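PDB 3ESF: iron-containing superoxide dismutase B2 from Trypanosoma brucei, which probably converts superoxide radicals into hydrogen peroxide and molecular oxygen at an iron centre, protecting the cell from toxic radicals. Local coordinates for residues F27-H32 and F78-M83; M34-K39 and F74-Y79; H165-D170 and P176-T181. The protein carries 1 engineered substitution. All blocks are in the same frame, centred on the assembly; numbering follows the deposited sequence.

Overall arrangement
All three contacts are buried, and each includes one histidine of the iron site of this chain: His-28 in contact 1, His-76 in contact 2, His-165 in contact 3. Contacts 1 and 2 join the same two helices, 22-45 and 64-81, of the alpha-hairpin domain, share Phe-78 and Tyr-79, and have centres about 8 Å apart. Contact 3 belongs to the C-terminal domain and lies farther from the middle of the chain, its centre about 19 Å from that of contact 2. Contact 1 is an aromatic cluster with a bridging water, contact 2 one thin ring-to-ring touch, contact 3 a tyrosine pair. Tyr-79 OH and Tyr-178 OH, 2.6 Å apart, link the two domains.

Contact 1 (F27-H32 and F78-M83); sequences FHYDKH and FYWESM. With FE (Fe (III) ion), chain E.
His-28 meets Trp-80 and Tyr-79 at the place where helix 22-45 runs past the end of helix 64-81, and Tyr-29 completes the aromatic cluster. The tight part is around the indole. Trp-80 turns the edge of its six-membered ring to one face of the imidazole in an offset edge-to-face pair, planes at 68°; its CZ2 sits over that face, displaced toward the rim, and Trp-80 CH2 comes to 3.4 Å from His-28 ND1. Farther along the same indole, Trp-80 NE1 lies at the edge of the Tyr-29 ring, 3.4 Å from Tyr-29 CD1, while its hydrogen bond goes to His-33 ND1. Both helix 22-45 side chains swing away from their backbone N (chi1 -163° for His-28, -174° for Tyr-29), which carries the two rings toward the indole from consecutive positions.

Tyr-79 takes a smaller share. Its ring and that of His-28 meet rim to rim, neither over the face of the other, with Tyr-79 CE2 and His-28 CE1 3.5 Å apart. Here a water joins His-28 ND1, from which it accepts at 2.8 Å, to Tyr-79 OH at 2.9 Å, and the same hydroxyl is also hydrogen-bonded to Tyr-178 OH of helix 175-185. Away from the cluster, helix 22-45 turns to solvent at Lys-31, and His-32 reaches Tyr-168 of the second subunit.

His-28 NE2 binds the iron at 2.2 Å, beside His-76, Asp-161, His-165 and a water. Since ND1 donates to the bridging water, it carries the proton and leaves NE2 to the metal. With one nitrogen on the iron, the other tied to water and a face against Trp-80, the ring has little freedom to turn; the hydrogen bond may also make NE2 a somewhat stronger donor to the iron.

Contact 2 (M34-K39 and F74-Y79); sequences MGYVTK and FNHNFY. With FE (Fe (III) ion), chain E.
Similar first torsions bring Tyr-36 and His-76 together: in each, CG lies opposite the carbonyl carbon and beside the backbone N (chi1 -61° and -75°), which turns the ring into the space between helices 22-45 and 64-81. The side chains approach at about a right angle. Tyr-36 CE2 and His-76 CE1 lead, meeting at 3.6 Å, and the ring planes are inclined by 42° in an oblique pair that is neither a stack nor edge-to-face. Only these two residues touch, so the contact is narrow, although both are buried.

Gln-72, one turn before His-76, serves both partners: its backbone O is hydrogen-bonded to His-76 ND1, and its side-chain NE2 to Tyr-36 OH. It thus helps to fix the rotation of the imidazole and holds the tyrosine hydroxyl. His-76 NE2 binds the iron at 2.2 Å, which leaves the ring held at both nitrogens. As in other iron superoxide dismutases, a tyrosine and a glutamine of the N-terminal domain, here Tyr-36 and Gln-72, form a second shell beside the metal ligands.

The pair lies between the two long helices of the alpha-hairpin. Trp-125 of strand 124-131 meets the His-76 ring edge-to-face, bringing the beta-sheet against this hairpin, and His-33 of helix 22-45 also meets the imidazole. Phe-121 of the second subunit packs on Tyr-36.

Contact 3 (H165-D170 and P176-T181); sequences HAYYID and PAYVQT. With FE (Fe (III) ion), chain E.
The segment that delivers the histidine ligand His-165 leads into the short helix 168-171, and the next two residues, Ala-166 and Tyr-167, pack on Tyr-178 of helix 175-185. His-165 itself faces the iron, which its NE2 binds at 2.1 Å, and takes no part in the touch.

Tyr-167 and Tyr-178 carry most of it. The CB of Tyr-167 sits over one face of the Tyr-178 ring in a CH-pi contact, 3.6 Å from the centroid and 23° off the ring normal, and comes as close as 3.3 Å to Tyr-178 CG. The phenol itself barely overlaps that ring: the two planes lie at 27° to each other but are slid apart, with CD2 of Tyr-167 and CD2 of Tyr-178 3.5 Å apart. With chi1 at 58°, Tyr-167 CG lies between the backbone N and the carbonyl carbon, which leaves CB as the atom facing Tyr-178. Tyr-167 also stands at the N-cap position of helix 168-171, and its OH is hydrogen-bonded to Arg-175.

At the other end of the Tyr-178 ring, Ala-166 CB lies 3.8 Å from Tyr-178 OH. The hydroxyl of this buried residue is held by two partners, Asp-161 O and Tyr-79 OH, so the tyrosine is tied both to the strand that supplies an iron ligand and to the alpha-hairpin domain.

Around the contact, Ala-166 also touches His-28 of helix 22-45, and Tyr-178 rests on Cys-160 of strand 154-161. Helix 106-119 covers the neighbouring Val-179 on helix 175-185. Toward the dimer interface, His-165 ND1 is hydrogen-bonded to Glu-164 of the second subunit, the family's cross-subunit glutamate-histidine bridge, and Tyr-168 OH is hydrogen-bonded to His-32 of the second subunit.

Contact 1 (F27-H32 and F78-M83)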
loop_
_atom_site.group_PDB
_atom_site.type_symbol
_atom_site.label_atom_id
_atom_site.label_comp_id
_atom_site.label_asym_id
_atom_site.label_seq_id
_atom_site.Cartn_x
_atom_site.Cartn_y
_atom_site.Cartn_z
ATOM N N PHE A 27 4.263 -12.284 10.975
ATOM C CA PHE A 27 4.743 -11.712 9.701
ATOM C C PHE A 27 4.975 -10.215 9.833
ATOM O O PHE A 27 5.987 -9.698 9.357
ATOM C CB PHE A 27 3.838 -12.069 8.498
ATOM C CG PHE A 27 4.128 -13.426 7.916
ATOM C CD1 PHE A 27 5.088 -13.577 6.919
ATOM C CD2 PHE A 27 3.488 -14.561 8.409
ATOM C CE1 PHE A 27 5.378 -14.840 6.389
ATOM C CE2 PHE A 27 3.763 -15.816 7.891
ATOM C CZ PHE A 27 4.717 -15.962 6.886
ATOM N N HIS A 28 4.059 -9.519 10.497
ATOM C CA HIS A 28 4.122 -8.065 10.535
ATOM C C HIS A 28 5.368 -7.547 11.301
ATOM O O HIS A 28 6.090 -6.634 10.833
ATOM C CB HIS A 28 2.818 -7.526 11.132
ATOM C CG HIS A 28 2.595 -6.081 10.862
ATOM N ND1 HIS A 28 1.519 -5.392 11.364
ATOM C CD2 HIS A 28 3.324 -5.183 10.158
ATOM C CE1 HIS A 28 1.590 -4.132 10.981
ATOM N NE2 HIS A 28 2.675 -3.982 10.246
ATOM N N TYR A 29 5.609 -8.160 12.462
ATOM C CA TYR A 29 6.761 -7.837 13.294
ATOM C C TYR A 29 8.046 -8.440 12.724
ATOM O O TYR A 29 9.002 -7.702 12.509
ATOM C CB TYR A 29 6.547 -8.266 14.768
ATOM C CG TYR A 29 7.645 -7.828 15.728
ATOM C CD1 TYR A 29 7.535 -6.623 16.454
ATOM C CD2 TYR A 29 8.782 -8.624 15.932
ATOM C CE1 TYR A 29 8.541 -6.216 17.332
ATOM C CE2 TYR A 29 9.791 -8.226 16.780
ATOM C CZ TYR A 29 9.671 -7.017 17.488
ATOM O OH TYR A 29 10.675 -6.639 18.363
ATOM N N ASP A 30 8.066 -9.757 12.471
ATOM C CA ASP A 30 9.323 -10.452 12.102
ATOM C C ASP A 30 9.815 -10.104 10.697
ATOM O O ASP A 30 11.014 -10.029 10.472
ATOM C CB ASP A 30 9.217 -11.975 12.222
ATOM C CG ASP A 30 9.273 -12.473 13.659
ATOM O OD1 ASP A 30 9.591 -11.684 14.578
ATOM O OD2 ASP A 30 8.997 -13.674 13.875
ATOM N N LYS A 31 8.880 -9.933 9.763
ATOM C CA LYS A 31 9.221 -9.639 8.371
ATOM C C LYS A 31 9.225 -8.133 8.087
ATOM O O LYS A 31 10.284 -7.585 7.794
ATOM C CB LYS A 31 8.360 -10.451 7.384
ATOM C CG LYS A 31 8.318 -11.995 7.671
ATOM C CD LYS A 31 9.713 -12.622 7.521
ATOM C CE LYS A 31 9.695 -14.130 7.173
ATOM N NZ LYS A 31 8.764 -15.003 7.975
ATOM N N HIS A 32 8.079 -7.456 8.210
ATOM C CA HIS A 32 8.008 -6.034 7.875
ATOM C C HIS A 32 8.759 -5.130 8.827
ATOM O O HIS A 32 9.654 -4.406 8.385
ATOM C CB HIS A 32 6.560 -5.545 7.659
ATOM C CG HIS A 32 5.859 -6.287 6.566
ATOM N ND1 HIS A 32 6.043 -5.980 5.235
ATOM C CD2 HIS A 32 5.062 -7.382 6.596
ATOM C CE1 HIS A 32 5.345 -6.822 4.493
ATOM N NE2 HIS A 32 4.751 -7.692 5.292
ATOM N N PHE A 78 5.126 2.458 17.754
ATOM C CA PHE A 78 4.003 3.200 18.310
ATOM C C PHE A 78 2.682 2.429 18.116
ATOM O O PHE A 78 1.824 2.395 19.008
ATOM C CB PHE A 78 3.932 4.592 17.650
ATOM C CG PHE A 78 3.255 5.617 18.502
ATOM C CD1 PHE A 78 3.920 6.190 19.590
ATOM C CD2 PHE A 78 1.953 6.000 18.241
ATOM C CE1 PHE A 78 3.287 7.140 20.397
ATOM C CE2 PHE A 78 1.317 6.959 19.032
ATOM C CZ PHE A 78 1.985 7.522 20.107
ATOM N N TYR A 79 2.539 1.818 16.945
ATOM C CA TYR A 79 1.406 0.926 16.632
ATOM C C TYR A 79 1.208 -0.238 17.628
ATOM O O TYR A 79 0.098 -0.452 18.088
ATOM C CB TYR A 79 1.618 0.363 15.224
ATOM C CG TYR A 79 0.603 -0.663 14.750
ATOM C CD1 TYR A 79 -0.771 -0.369 14.734
ATOM C CD2 TYR A 79 1.026 -1.925 14.294
ATOM C CE1 TYR A 79 -1.697 -1.296 14.252
ATOM C CE2 TYR A 79 0.127 -2.856 13.839
ATOM C CZ TYR A 79 -1.238 -2.545 13.798
ATOM O OH TYR A 79 -2.134 -3.482 13.318
ATOM N N TRP A 80 2.260 -1.011 17.908
ATOM C CA TRP A 80 2.159 -2.117 18.863
ATOM C C TRP A 80 1.766 -1.612 20.243
ATOM O O TRP A 80 0.954 -2.242 20.911
ATOM C CB TRP A 80 3.445 -2.967 18.975
ATOM C CG TRP A 80 3.945 -3.544 17.694
ATOM C CD1 TRP A 80 5.200 -3.403 17.173
ATOM C CD2 TRP A 80 3.211 -4.357 16.758
ATOM N NE1 TRP A 80 5.289 -4.053 15.969
ATOM C CE2 TRP A 80 4.092 -4.648 15.685
ATOM C CE3 TRP A 80 1.896 -4.861 16.718
ATOM C CZ2 TRP A 80 3.713 -5.434 14.590
ATOM C CZ3 TRP A 80 1.511 -5.639 15.624
ATOM C CH2 TRP A 80 2.420 -5.919 14.573
ATOM N N GLU A 81 2.338 -0.484 20.671
ATOM C CA GLU A 81 1.977 0.135 21.944
ATOM C C GLU A 81 0.550 0.697 21.987
ATOM O O GLU A 81 -0.041 0.815 23.058
ATOM C CB GLU A 81 2.991 1.217 22.331
ATOM C CG GLU A 81 4.341 0.654 22.794
ATOM C CD GLU A 81 4.246 -0.173 24.079
ATOM O OE1 GLU A 81 3.162 -0.230 24.701
ATOM O OE2 GLU A 81 5.278 -0.769 24.485
ATOM N N SER A 82 0.003 1.010 20.813
ATOM C CA SER A 82 -1.364 1.526 20.652
ATOM C C SER A 82 -2.430 0.428 20.784
ATOM O O SER A 82 -3.644 0.703 20.698
ATOM C CB SER A 82 -1.509 2.232 19.291
ATOM O OG SER A 82 -0.699 3.408 19.218
ATOM N N MET A 83 -1.972 -0.808 21.006
ATOM C CA MET A 83 -2.860 -1.965 21.158
ATOM C C MET A 83 -2.500 -2.770 22.388
ATOM O O MET A 83 -1.353 -2.714 22.868
ATOM C CB MET A 83 -2.823 -2.837 19.901
ATOM C CG MET A 83 -3.083 -2.062 18.593
ATOM S SD MET A 83 -3.163 -3.162 17.175
ATOM C CE MET A 83 -1.479 -3.855 17.132
HETATM FE FE FE E . 3.090 -2.274 8.951
HETATM O O HOH W 1 -1.043 -6.043 12.354
HETATM O O HOH W 2 3.210 -0.481 7.791
#

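Contact 2 (M34-K39 and F74-Y79)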
loop_
_atom_site.group_PDB
_atom_site.type_symbol
_atom_site.label_atom_id
_atom_site.label_comp_id
_atom_site.label_asym_id
_atom_site.label_seq_id
_atom_site.Cartn_x
_atom_site.Cartn_y
_atom_site.Cartn_z
ATOM N N MET A 34 10.872 -5.762 11.520
ATOM C CA MET A 34 12.299 -6.089 11.598
ATOM C C MET A 34 13.050 -5.892 10.282
ATOM O O MET A 34 14.221 -5.587 10.299
ATOM C CB MET A 34 12.554 -7.515 12.124
ATOM C CG MET A 34 12.799 -7.622 13.647
ATOM S SD MET A 34 14.162 -6.668 14.419
ATOM C CE MET A 34 15.423 -6.773 13.170
ATOM N N GLY A 35 12.361 -6.070 9.159
ATOM C CA GLY A 35 12.945 -5.779 7.845
ATOM C C GLY A 35 13.472 -4.363 7.699
ATOM O O GLY A 35 14.540 -4.151 7.090
ATOM N N TYR A 36 12.745 -3.386 8.233
ATOM C CA TYR A 36 13.198 -1.989 8.218
ATOM C C TYR A 36 14.482 -1.807 9.020
ATOM O O TYR A 36 15.387 -1.096 8.592
ATOM C CB TYR A 36 12.109 -1.029 8.742
ATOM C CG TYR A 36 10.816 -1.028 7.930
ATOM C CD1 TYR A 36 10.820 -0.673 6.578
ATOM C CD2 TYR A 36 9.591 -1.366 8.520
ATOM C CE1 TYR A 36 9.637 -0.678 5.815
ATOM C CE2 TYR A 36 8.395 -1.364 7.767
ATOM C CZ TYR A 36 8.438 -1.012 6.410
ATOM O OH TYR A 36 7.280 -1.001 5.659
ATOM N N VAL A 37 14.538 -2.438 10.196
ATOM C CA VAL A 37 15.730 -2.412 11.064
ATOM C C VAL A 37 16.952 -2.968 10.326
ATOM O O VAL A 37 18.050 -2.376 10.350
ATOM C CB VAL A 37 15.517 -3.232 12.357
ATOM C CG1 VAL A 37 16.774 -3.198 13.254
ATOM C CG2 VAL A 37 14.290 -2.729 13.114
ATOM N N THR A 38 16.743 -4.116 9.690
ATOM C CA THR A 38 17.746 -4.774 8.891
ATOM C C THR A 38 18.297 -3.837 7.815
ATOM O O THR A 38 19.500 -3.678 7.702
ATOM C CB THR A 38 17.183 -6.054 8.279
ATOM O OG1 THR A 38 16.875 -6.963 9.351
ATOM C CG2 THR A 38 18.190 -6.682 7.317
ATOM N N LYS A 39 17.406 -3.208 7.056
ATOM C CA LYS A 39 17.818 -2.303 5.999
ATOM C C LYS A 39 18.514 -1.069 6.555
ATOM O O LYS A 39 19.474 -0.600 5.972
ATOM C CB LYS A 39 16.625 -1.901 5.134
ATOM C CG LYS A 39 16.081 -3.020 4.250
ATOM C CD LYS A 39 15.238 -2.465 3.142
ATOM C CE LYS A 39 14.252 -3.542 2.657
ATOM N NZ LYS A 39 13.407 -3.094 1.487
ATOM N N PHE A 74 9.657 3.755 13.912
ATOM C CA PHE A 74 8.938 4.475 14.961
ATOM C C PHE A 74 7.426 4.224 14.875
ATOM O O PHE A 74 6.791 3.976 15.903
ATOM C CB PHE A 74 9.267 5.958 14.865
ATOM C CG PHE A 74 8.468 6.808 15.757
ATOM C CD1 PHE A 74 9.027 7.300 16.943
ATOM C CD2 PHE A 74 7.145 7.122 15.446
ATOM C CE1 PHE A 74 8.273 8.105 17.800
ATOM C CE2 PHE A 74 6.381 7.910 16.312
ATOM C CZ PHE A 74 6.946 8.418 17.479
ATOM N N ASN A 75 6.865 4.269 13.657
ATOM C CA ASN A 75 5.426 4.088 13.444
ATOM C C ASN A 75 4.973 2.719 13.950
ATOM O O ASN A 75 3.949 2.621 14.581
ATOM C CB ASN A 75 5.030 4.242 11.964
ATOM C CG ASN A 75 5.149 5.667 11.462
ATOM O OD1 ASN A 75 5.306 6.625 12.233
ATOM N ND2 ASN A 75 5.074 5.820 10.163
ATOM N N HIS A 76 5.728 1.665 13.635
ATOM C CA HIS A 76 5.390 0.310 14.088
ATOM C C HIS A 76 5.542 0.128 15.577
ATOM O O HIS A 76 4.747 -0.555 16.202
ATOM C CB HIS A 76 6.227 -0.729 13.345
ATOM C CG HIS A 76 5.773 -0.943 11.940
ATOM N ND1 HIS A 76 6.116 -0.090 10.913
ATOM C CD2 HIS A 76 4.926 -1.855 11.414
ATOM C CE1 HIS A 76 5.516 -0.488 9.807
ATOM N NE2 HIS A 76 4.769 -1.540 10.089
ATOM N N ASN A 77 6.601 0.705 16.149
ATOM C CA ASN A 77 6.768 0.697 17.604
ATOM C C ASN A 77 5.526 1.303 18.267
ATOM O O ASN A 77 4.954 0.733 19.214
ATOM C CB ASN A 77 8.017 1.489 18.042
ATOM C CG ASN A 77 9.339 0.765 17.723
ATOM O OD1 ASN A 77 9.359 -0.427 17.422
ATOM N ND2 ASN A 77 10.450 1.491 17.851
ATOM N N PHE A 78 5.126 2.458 17.754
ATOM C CA PHE A 78 4.003 3.200 18.310
ATOM C C PHE A 78 2.682 2.429 18.116
ATOM O O PHE A 78 1.824 2.395 19.008
ATOM C CB PHE A 78 3.932 4.592 17.650
ATOM C CG PHE A 78 3.255 5.617 18.502
ATOM C CD1 PHE A 78 3.920 6.190 19.590
ATOM C CD2 PHE A 78 1.953 6.000 18.241
ATOM C CE1 PHE A 78 3.287 7.140 20.397
ATOM C CE2 PHE A 78 1.317 6.959 19.032
ATOM C CZ PHE A 78 1.985 7.522 20.107
ATOM N N TYR A 79 2.539 1.818 16.945
ATOM C CA TYR A 79 1.406 0.926 16.632
ATOM C C TYR A 79 1.208 -0.238 17.628
ATOM O O TYR A 79 0.098 -0.452 18.088
ATOM C CB TYR A 79 1.618 0.363 15.224
ATOM C CG TYR A 79 0.603 -0.663 14.750
ATOM C CD1 TYR A 79 -0.771 -0.369 14.734
ATOM C CD2 TYR A 79 1.026 -1.925 14.294
ATOM C CE1 TYR A 79 -1.697 -1.296 14.252
ATOM C CE2 TYR A 79 0.127 -2.856 13.839
ATOM C CZ TYR A 79 -1.238 -2.545 13.798
ATOM O OH TYR A 79 -2.134 -3.482 13.318
HETATM FE FE FE E . 3.090 -2.274 8.951
HETATM O O HOH W 2 3.210 -0.481 7.791
#

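Contact 3 (H165-D170 and P176-T181)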
loop_
_atom_site.group_PDB
_atom_site.type_symbol
_atom_site.label_atom_id
_atom_site.label_comp_id
_atom_site.label_asym_id
_atom_site.label_seq_id
_atom_site.Cartn_x
_atom_site.Cartn_y
_atom_site.Cartn_z
ATOM N N HIS A 165 -0.495 -5.112 4.567
ATOM C CA HIS A 165 0.178 -6.175 5.326
ATOM C C HIS A 165 -0.188 -6.230 6.814
ATOM O O HIS A 165 0.013 -7.267 7.455
ATOM C CB HIS A 165 1.707 -6.128 5.152
ATOM C CG HIS A 165 2.371 -4.968 5.823
ATOM N ND1 HIS A 165 3.166 -4.074 5.139
ATOM C CD2 HIS A 165 2.366 -4.555 7.109
ATOM C CE1 HIS A 165 3.647 -3.178 5.983
ATOM N NE2 HIS A 165 3.150 -3.433 7.182
ATOM N N ALA A 166 -0.711 -5.123 7.357
ATOM C CA ALA A 166 -1.165 -5.078 8.735
ATOM C C ALA A 166 -2.360 -6.008 8.974
ATOM O O ALA A 166 -2.539 -6.519 10.091
ATOM C CB ALA A 166 -1.503 -3.673 9.156
ATOM N N TYR A 167 -3.162 -6.239 7.937
ATOM C CA TYR A 167 -4.444 -6.917 8.152
ATOM C C TYR A 167 -4.749 -8.014 7.148
ATOM O O TYR A 167 -5.726 -8.754 7.334
ATOM C CB TYR A 167 -5.587 -5.894 8.216
ATOM C CG TYR A 167 -5.740 -5.008 6.980
ATOM C CD1 TYR A 167 -6.460 -5.470 5.865
ATOM C CD2 TYR A 167 -5.172 -3.729 6.918
ATOM C CE1 TYR A 167 -6.611 -4.694 4.710
ATOM C CE2 TYR A 167 -5.336 -2.910 5.752
ATOM C CZ TYR A 167 -6.064 -3.441 4.657
ATOM O OH TYR A 167 -6.288 -2.733 3.510
ATOM N N TYR A 168 -3.903 -8.153 6.116
ATOM C CA TYR A 168 -4.251 -9.046 4.993
ATOM C C TYR A 168 -4.386 -10.532 5.362
ATOM O O TYR A 168 -5.255 -11.230 4.828
ATOM C CB TYR A 168 -3.358 -8.856 3.749
ATOM C CG TYR A 168 -4.227 -8.878 2.508
ATOM C CD1 TYR A 168 -4.912 -7.717 2.090
ATOM C CD2 TYR A 168 -4.439 -10.069 1.804
ATOM C CE1 TYR A 168 -5.758 -7.731 0.978
ATOM C CE2 TYR A 168 -5.292 -10.103 0.699
ATOM C CZ TYR A 168 -5.946 -8.929 0.296
ATOM O OH TYR A 168 -6.810 -8.980 -0.766
ATOM N N ILE A 169 -3.551 -10.994 6.289
ATOM C CA ILE A 169 -3.573 -12.403 6.734
ATOM C C ILE A 169 -4.892 -12.730 7.452
ATOM O O ILE A 169 -5.503 -13.758 7.159
ATOM C CB ILE A 169 -2.320 -12.776 7.598
ATOM C CG1 ILE A 169 -1.054 -12.765 6.717
ATOM C CG2 ILE A 169 -2.488 -14.128 8.285
ATOM C CD1 ILE A 169 0.269 -12.894 7.466
ATOM N N ASP A 170 -5.335 -11.853 8.358
ATOM C CA ASP A 170 -6.562 -12.114 9.135
ATOM C C ASP A 170 -7.850 -11.651 8.426
ATOM O O ASP A 170 -8.915 -12.230 8.646
ATOM C CB ASP A 170 -6.517 -11.414 10.496
ATOM C CG ASP A 170 -5.509 -12.021 11.459
ATOM O OD1 ASP A 170 -4.987 -13.117 11.188
ATOM O OD2 ASP A 170 -5.223 -11.365 12.483
ATOM N N PRO A 176 -12.436 -2.530 6.846
ATOM C CA PRO A 176 -13.421 -2.141 7.869
ATOM C C PRO A 176 -13.497 -3.097 9.098
ATOM O O PRO A 176 -13.564 -2.609 10.235
ATOM C CB PRO A 176 -14.738 -2.108 7.081
ATOM C CG PRO A 176 -14.288 -1.747 5.628
ATOM C CD PRO A 176 -13.029 -2.547 5.482
ATOM N N ALA A 177 -13.487 -4.415 8.876
ATOM C CA ALA A 177 -13.526 -5.393 9.981
ATOM C C ALA A 177 -12.237 -5.332 10.798
ATOM O O ALA A 177 -12.269 -5.499 12.004
ATOM C CB ALA A 177 -13.760 -6.808 9.479
ATOM N N TYR A 178 -11.104 -5.089 10.128
ATOM C CA TYR A 178 -9.825 -4.877 10.832
ATOM C C TYR A 178 -9.929 -3.661 11.759
ATOM O O TYR A 178 -9.519 -3.729 12.923
ATOM C CB TYR A 178 -8.671 -4.723 9.832
ATOM C CG TYR A 178 -7.395 -4.081 10.357
ATOM C CD1 TYR A 178 -6.615 -4.709 11.345
ATOM C CD2 TYR A 178 -6.940 -2.863 9.825
ATOM C CE1 TYR A 178 -5.438 -4.122 11.830
ATOM C CE2 TYR A 178 -5.764 -2.264 10.290
ATOM C CZ TYR A 178 -5.012 -2.909 11.285
ATOM O OH TYR A 178 -3.870 -2.326 11.748
ATOM N N VAL A 179 -10.469 -2.554 11.233
ATOM C CA VAL A 179 -10.580 -1.331 12.028
ATOM C C VAL A 179 -11.512 -1.517 13.242
ATOM O O VAL A 179 -11.246 -0.986 14.346
ATOM C CB VAL A 179 -10.944 -0.116 11.173
ATOM C CG1 VAL A 179 -11.206 1.114 12.065
ATOM C CG2 VAL A 179 -9.809 0.161 10.219
ATOM N N GLN A 180 -12.578 -2.287 13.047
ATOM C CA GLN A 180 -13.464 -2.658 14.159
ATOM C C GLN A 180 -12.702 -3.466 15.229
ATOM O O GLN A 180 -12.824 -3.210 16.428
ATOM C CB GLN A 180 -14.709 -3.401 13.625
ATOM C CG GLN A 180 -15.789 -2.471 12.980
ATOM C CD GLN A 180 -16.086 -1.161 13.778
ATOM O OE1 GLN A 180 -16.650 -1.197 14.873
ATOM N NE2 GLN A 180 -15.693 -0.017 13.219
ATOM N N THR A 181 -11.876 -4.412 14.782
ATOM C CA THR A 181 -10.943 -5.095 15.681
ATOM C C THR A 181 -9.956 -4.138 16.389
ATOM O O THR A 181 -9.729 -4.282 17.588
ATOM C CB THR A 181 -10.229 -6.238 14.930
ATOM O OG1 THR A 181 -11.200 -7.269 14.693
ATOM C CG2 THR A 181 -9.027 -6.768 15.718
HETATM FE FE FE E . 3.090 -2.274 8.951
HETATM O O HOH W 2 3.210 -0.481 7.791
#